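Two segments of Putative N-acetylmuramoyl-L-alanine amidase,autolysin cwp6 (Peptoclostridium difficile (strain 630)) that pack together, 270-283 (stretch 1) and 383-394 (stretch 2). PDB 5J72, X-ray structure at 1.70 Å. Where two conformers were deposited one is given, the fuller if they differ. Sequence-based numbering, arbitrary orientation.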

# COMPACT_ATOMS: atom_id res chain seq x y z
N GLU A 270 11.62 8.59 2.86
CA GLU A 270 11.19 7.70 3.94
C GLU A 270 9.93 6.93 3.51
O GLU A 270 9.83 5.72 3.75
N TYR A 271 8.93 7.64 2.89
CA TYR A 271 7.71 6.95 2.46
C TYR A 271 8.00 6.12 1.23
O TYR A 271 7.29 5.16 0.99
N ASP A 272 9.02 6.43 0.45
CA ASP A 272 9.36 5.56 -0.68
C ASP A 272 9.85 4.21 -0.09
O ASP A 272 9.48 3.11 -0.55
N ALA A 273 10.74 4.29 0.94
CA ALA A 273 11.28 3.08 1.58
C ALA A 273 10.08 2.28 2.22
O ALA A 273 9.94 1.06 2.04
N LEU A 274 9.23 2.95 2.94
CA LEU A 274 8.07 2.30 3.55
C LEU A 274 7.19 1.66 2.50
O LEU A 274 6.77 0.50 2.65
N ASN A 275 6.90 2.39 1.40
CA ASN A 275 6.03 1.82 0.37
C ASN A 275 6.58 0.53 -0.29
O ASN A 275 5.79 -0.27 -0.71
N ILE A 276 7.95 0.34 -0.40
CA ILE A 276 8.46 -0.88 -1.05
C ILE A 276 8.81 -1.99 0.00
O ILE A 276 9.22 -3.08 -0.36
N SER A 277 8.62 -1.68 1.29
CA SER A 277 8.98 -2.58 2.40
C SER A 277 8.34 -3.96 2.32
O SER A 277 9.01 -5.00 2.52
N SER A 278 7.03 -4.03 2.02
CA SER A 278 6.42 -5.35 2.02
C SER A 278 6.96 -6.16 0.88
O SER A 278 7.07 -7.38 1.02
N LYS A 279 7.31 -5.51 -0.20
CA LYS A 279 7.75 -6.28 -1.36
C LYS A 279 9.23 -6.74 -1.14
O LYS A 279 9.58 -7.91 -1.39
N ALA A 280 10.07 -5.81 -0.71
CA ALA A 280 11.46 -6.14 -0.38
C ALA A 280 11.44 -7.29 0.70
O ALA A 280 12.27 -8.19 0.70
N GLY A 281 10.44 -7.22 1.65
CA GLY A 281 10.35 -8.26 2.68
C GLY A 281 9.96 -9.60 2.10
O GLY A 281 10.53 -10.63 2.48
N GLU A 282 9.00 -9.62 1.21
CA GLU A 282 8.57 -10.90 0.59
C GLU A 282 9.74 -11.51 -0.21
O GLU A 282 9.94 -12.71 -0.17
N ASP A 283 10.51 -10.67 -0.91
CA ASP A 283 11.66 -11.15 -1.69
C ASP A 283 12.87 -11.43 -0.80
O ASP A 283 13.78 -12.09 -1.24
N LEU A 383 4.84 -9.13 8.78
CA LEU A 383 3.61 -9.94 8.59
C LEU A 383 3.15 -9.88 7.18
O LEU A 383 2.81 -10.92 6.58
N ALA A 384 3.19 -8.67 6.56
CA ALA A 384 2.83 -8.55 5.14
C ALA A 384 3.79 -9.46 4.31
O ALA A 384 3.43 -10.18 3.38
N ALA A 385 5.09 -9.43 4.68
CA ALA A 385 6.05 -10.26 3.92
C ALA A 385 5.72 -11.80 4.10
O ALA A 385 5.77 -12.54 3.14
N LYS A 386 5.43 -12.22 5.31
CA LYS A 386 5.08 -13.64 5.61
C LYS A 386 3.81 -14.05 4.77
O LYS A 386 3.75 -15.11 4.16
N LEU A 387 2.83 -13.18 4.74
CA LEU A 387 1.57 -13.43 3.98
C LEU A 387 1.73 -13.21 2.47
O LEU A 387 0.80 -13.54 1.71
N LYS A 388 2.89 -12.66 2.02
CA LYS A 388 3.19 -12.34 0.63
C LYS A 388 2.05 -11.43 0.08
O LYS A 388 1.47 -11.71 -0.99
N ALA A 389 1.76 -10.39 0.83
CA ALA A 389 0.67 -9.43 0.58
C ALA A 389 1.18 -7.99 0.72
O ALA A 389 2.14 -7.72 1.43
N PRO A 390 0.55 -7.04 0.04
CA PRO A 390 0.96 -5.64 0.11
C PRO A 390 0.41 -4.88 1.28
O PRO A 390 -0.61 -5.24 1.88
N ILE A 391 1.11 -3.78 1.61
CA ILE A 391 0.56 -2.85 2.58
C ILE A 391 0.01 -1.64 1.77
O ILE A 391 0.72 -1.08 0.92
N LEU A 392 -1.23 -1.28 2.03
CA LEU A 392 -1.86 -0.10 1.44
C LEU A 392 -1.88 0.96 2.50
O LEU A 392 -2.23 0.66 3.64
N ILE A 393 -1.47 2.22 2.16
CA ILE A 393 -1.56 3.26 3.17
C ILE A 393 -2.59 4.32 2.70
O ILE A 393 -2.67 4.59 1.51
N THR A 394 -3.31 4.91 3.64
CA THR A 394 -4.31 5.90 3.26
C THR A 394 -4.58 6.67 4.50
O THR A 394 -4.33 6.21 5.61

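Which residue makes the contact near the middle of the stretch 1 helix? Ser-278, with its CA-to-CB bond pointing toward the other stretch and its short side chain in the p rotamer. Its CB lies 3.8 Å from Ala-384 CB and 3.7 Å from Ala-389 O, while its OG sits 3.6 Å from Pro-390 CA. One small residue thus touches both the helix of stretch 2 and the segment leading into the strand. Its hydroxyl is hydrogen-bonded elsewhere in the structure.

How do the two helices approach at the C-terminal end of stretch 1? Gly-281 leaves room for Ala-385, whose CB lies 3.5 Å from Gly-281 C; an ideal CB on the glycine would stand only 3.0 Å from Ala-385 CB, a clash. Next to it, Glu-282 extends with chi1 and chi2 both t. Its CA-to-CB bond points sideways, but the carboxylate reaches the turn, where OE1 is 3.5 Å from Lys-388 CA. Lys-388 has positive phi and closes the helix in a Schellman motif.

What fills the other end? Ile-393 points toward the helix from the strand, with chi1 p and chi2 t. Its CG2 meets Leu-274 CD2 at 4.0 Å, and its CD1 lies 4.0 Å from Tyr-271 CD2 and 3.6 Å from Asn-275 OD1. Leu-274 and Tyr-271 start sideways, yet their ends come nearer, making an apolar patch.

Where are the polar links, if no direct hydrogen bond crosses the contact? Waters supply them. Water 3 donates to Glu-282 OE1 and Lys-388 O, both at 2.9 Å, tying the carboxylate to the turn. Water 2 lies within hydrogen-bonding reach of Ser-278 O at 3.0 Å and Ala-389 O at 2.9 Å, and water 1 likewise of Asn-275 O at 3.0 Å and Ile-391 O at 2.8 Å.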

# COMPACT_ATOMS: atom_id res chain seq x y z
CB GLU A 270 10.90 8.51 5.21
CG GLU A 270 12.19 9.02 5.85
CD GLU A 270 11.94 9.87 7.13
OE1 GLU A 270 12.94 10.34 7.73
OE2 GLU A 270 10.76 10.04 7.54
CB TYR A 271 6.57 7.94 2.19
CG TYR A 271 5.85 8.22 3.49
CD1 TYR A 271 6.23 9.29 4.30
CD2 TYR A 271 4.82 7.40 3.92
CE1 TYR A 271 5.58 9.54 5.50
CE2 TYR A 271 4.17 7.65 5.14
CZ TYR A 271 4.55 8.72 5.91
OH TYR A 271 3.92 8.99 7.11
CB ASP A 272 10.50 6.21 -1.49
CG ASP A 272 10.00 7.43 -2.23
OD1 ASP A 272 8.87 7.38 -2.78
OD2 ASP A 272 10.72 8.46 -2.24
CB ALA A 273 12.30 3.48 2.65
CB LEU A 274 7.22 3.45 4.24
CG LEU A 274 5.98 3.02 5.03
CD1 LEU A 274 5.53 4.15 5.95
CD2 LEU A 274 4.81 2.68 4.17
CB ASN A 275 5.80 2.89 -0.78
CG ASN A 275 4.64 3.82 -0.37
OD1 ASN A 275 3.70 3.34 0.29
ND2 ASN A 275 4.67 5.15 -0.65
CB ILE A 276 9.70 -0.48 -1.89
CG1 ILE A 276 10.05 -1.60 -2.88
CG2 ILE A 276 10.92 -0.17 -0.94
CD1 ILE A 276 8.89 -1.95 -3.91
CB SER A 277 8.51 -1.93 3.73
OG SER A 277 9.60 -1.19 4.20
CB SER A 278 4.87 -5.28 1.97
OG SER A 278 4.41 -4.71 0.75
CB LYS A 279 7.61 -5.38 -2.59
CG LYS A 279 8.28 -6.01 -3.84
CD LYS A 279 7.62 -7.37 -4.20
CE LYS A 279 8.16 -7.87 -5.54
NZ LYS A 279 8.06 -9.34 -5.69
CB ALA A 280 12.15 -4.89 0.24
CB GLU A 282 7.39 -10.64 -0.40
CG GLU A 282 7.00 -11.87 -1.15
CD GLU A 282 5.88 -11.60 -2.19
OE1 GLU A 282 5.03 -10.74 -1.93
OE2 GLU A 282 5.86 -12.30 -3.23
CB ASP A 283 12.12 -10.06 -2.66
CG ASP A 283 11.15 -9.82 -3.84
OD1 ASP A 283 10.10 -10.51 -3.91
OD2 ASP A 283 11.47 -8.95 -4.68
CB LEU A 383 2.50 -9.42 9.56
CG LEU A 383 1.14 -10.22 9.36
CD1 LEU A 383 1.31 -11.69 9.79
CD2 LEU A 383 0.05 -9.54 10.25
CB ALA A 384 3.00 -7.06 4.72
CB ALA A 385 7.44 -10.03 4.48
CB LYS A 386 4.73 -13.73 7.12
CG LYS A 386 4.36 -15.20 7.56
CD LYS A 386 4.10 -15.21 9.09
CE LYS A 386 3.55 -16.58 9.52
NZ LYS A 386 4.57 -17.68 9.44
CB LEU A 387 0.48 -12.45 4.49
CG LEU A 387 0.15 -12.59 5.98
CD1 LEU A 387 -0.88 -11.49 6.39
CD2 LEU A 387 -0.40 -14.08 6.21
CB LYS A 388 3.40 -13.60 -0.20
CG LYS A 388 4.57 -14.47 0.38
CD LYS A 388 4.79 -15.66 -0.58
CE LYS A 388 5.90 -16.64 -0.20
NZ LYS A 388 7.13 -15.94 0.17
CB ALA A 389 -0.46 -9.66 1.59
CB PRO A 390 0.40 -5.03 -1.20
CG PRO A 390 -0.88 -5.95 -1.49
CD PRO A 390 -0.54 -7.32 -0.95
CB ILE A 391 1.68 -2.35 3.52
CG1 ILE A 391 2.12 -3.54 4.44
CG2 ILE A 391 1.18 -1.16 4.40
CD1 ILE A 391 3.38 -3.15 5.30
CB LEU A 392 -3.30 -0.47 1.07
CG LEU A 392 -4.01 0.68 0.31
CD1 LEU A 392 -4.89 0.07 -0.73
CD2 LEU A 392 -4.81 1.50 1.36
CB ILE A 393 -0.20 3.96 3.46
CG1 ILE A 393 0.44 4.52 2.17
CG2 ILE A 393 0.77 2.89 4.11
CD1 ILE A 393 1.73 5.40 2.47
CB THR A 394 -5.56 5.21 2.68
OG1 THR A 394 -6.35 6.19 1.99
CG2 THR A 394 -6.41 4.52 3.78
O HOH W 1 3.27 -1.68 0.07
O HOH W 2 4.59 -8.91 0.39
O HOH W 3 2.84 -11.58 -3.57